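Local structure of N-acetylglucosamine 2-epimerase (Xylella fastidiosa, 3GT5) at residues 128-131 with 135-138. The protein probably isomerises a sugar, as a member of the N-acylglucosamine 2-epimerase family. Residues are numbered along the deposited sequence; the frame is centred on the assembly and turned at random.
Sequences VGIK and EWMD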
loop_
_atom_site.group_PDB
_atom_site.type_symbol
_atom_site.label_atom_id
_atom_site.label_comp_id
_atom_site.label_asym_id
_atom_site.label_seq_id
_atom_site.Cartn_x
_atom_site.Cartn_y
_atom_site.Cartn_z
ATOM N N VAL A 128 1.600 13.802 -13.064
ATOM C CA VAL A 128 0.466 14.396 -13.814
ATOM C C VAL A 128 0.775 15.819 -14.253
ATOM O O VAL A 128 -0.069 16.508 -14.800
ATOM C CB VAL A 128 -0.891 14.288 -13.090
ATOM C CG1 VAL A 128 -1.155 12.851 -12.672
ATOM C CG2 VAL A 128 -1.022 15.289 -11.926
ATOM N N GLY A 129 2.005 16.243 -14.010
ATOM C CA GLY A 129 2.531 17.498 -14.574
ATOM C C GLY A 129 2.538 18.656 -13.615
ATOM O O GLY A 129 2.766 19.783 -14.038
ATOM N N ILE A 130 2.338 18.432 -12.310
ATOM C CA ILE A 130 2.417 19.546 -11.346
ATOM C C ILE A 130 3.902 19.782 -11.014
ATOM O O ILE A 130 4.511 19.049 -10.210
ATOM C CB ILE A 130 1.584 19.311 -10.079
ATOM C CG1 ILE A 130 0.105 19.147 -10.434
ATOM C CG2 ILE A 130 1.763 20.476 -9.076
ATOM C CD1 ILE A 130 -0.777 18.712 -9.266
ATOM N N LYS A 131 4.514 20.784 -11.648
ATOM C CA LYS A 131 5.976 20.857 -11.580
ATOM C C LYS A 131 6.469 21.183 -10.165
ATOM O O LYS A 131 7.534 20.712 -9.759
ATOM C CB LYS A 131 6.571 21.805 -12.619
ATOM C CG LYS A 131 6.680 21.166 -14.036
ATOM C CD LYS A 131 7.402 22.113 -14.996
ATOM C CE LYS A 131 7.112 21.781 -16.449
ATOM N NZ LYS A 131 7.923 22.675 -17.327
ATOM N N GLU A 135 9.581 19.996 -5.900
ATOM C CA GLU A 135 10.080 20.675 -4.688
ATOM C C GLU A 135 9.456 20.076 -3.426
ATOM O O GLU A 135 10.135 19.917 -2.421
ATOM C CB GLU A 135 9.762 22.178 -4.688
ATOM C CG GLU A 135 10.638 23.026 -5.583
ATOM C CD GLU A 135 10.739 22.537 -7.011
ATOM O OE1 GLU A 135 9.714 22.592 -7.763
ATOM O OE2 GLU A 135 11.867 22.131 -7.400
ATOM N N TRP A 136 8.165 19.753 -3.483
ATOM C CA TRP A 136 7.495 19.160 -2.314
ATOM C C TRP A 136 8.122 17.825 -1.967
ATOM O O TRP A 136 8.233 17.478 -0.776
ATOM C CB TRP A 136 6.003 18.931 -2.582
ATOM C CG TRP A 136 5.218 20.130 -2.971
ATOM C CD1 TRP A 136 5.525 21.449 -2.727
ATOM C CD2 TRP A 136 3.964 20.128 -3.672
ATOM N NE1 TRP A 136 4.544 22.259 -3.256
ATOM C CE2 TRP A 136 3.585 21.470 -3.853
ATOM C CE3 TRP A 136 3.139 19.112 -4.185
ATOM C CZ2 TRP A 136 2.387 21.837 -4.506
ATOM C CZ3 TRP A 136 1.950 19.471 -4.848
ATOM C CH2 TRP A 136 1.596 20.822 -5.001
ATOM N N MET A 137 8.517 17.073 -3.013
ATOM C CA MET A 137 9.249 15.800 -2.861
ATOM C C MET A 137 10.594 16.049 -2.183
ATOM O O MET A 137 10.999 15.338 -1.254
ATOM C CB MET A 137 9.438 15.059 -4.207
ATOM C CG MET A 137 8.137 14.651 -4.947
ATOM S SD MET A 137 8.226 14.329 -6.715
ATOM C CE MET A 137 9.345 12.981 -6.690
ATOM N N ASP A 138 11.313 17.068 -2.658
ATOM C CA ASP A 138 12.594 17.392 -2.056
ATOM C C ASP A 138 12.421 17.819 -0.581
ATOM O O ASP A 138 13.190 17.391 0.279
ATOM C CB ASP A 138 13.370 18.429 -2.888
ATOM C CG ASP A 138 14.696 18.786 -2.250
ATOM O OD1 ASP A 138 15.524 17.876 -1.932
ATOM O OD2 ASP A 138 14.863 19.995 -1.979
#
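The loop linking helix 112-127 to helix 133-147, in the (alpha/alpha)6 barrel known for this family, brings Ile130 against Trp136 of the second helix. A Schellman motif ends the first helix. Gly129, with positive phi (101°), is its C-prime residue. Gly129 N hydrogen-bonds to Leu126 O, and Ile130 N to Gly125 O. Just past this helix end, the side chain of Ile130 sets out toward residues 135-138. Its CG2 methyl lies anti to the backbone N and reaches the six-membered part of the indole, with CG2 4.1 Å from Trp136 CH2. The touch is apolar, and the methyl approaches the ring obliquely. A polar approach lies further along the loop. The Glu135 side chain bends at chi2 (52°), which carries its carboxylate back toward the loop, and OE1 comes within 3.5 Å of Lys131 O. With Glu135 ionised, as is likely at the surface, both atoms would be acceptors, so this is read as proximity only. The contact is small, burying 109 Å², and its centre lies about 21 Å from the centre of the chain. Ile130 also touches His78 and Leu81 of helix 71-88. Arg85 of that helix makes a cation-pi contact with Trp136, whose ring also meets Tyr122 of helix 112-127.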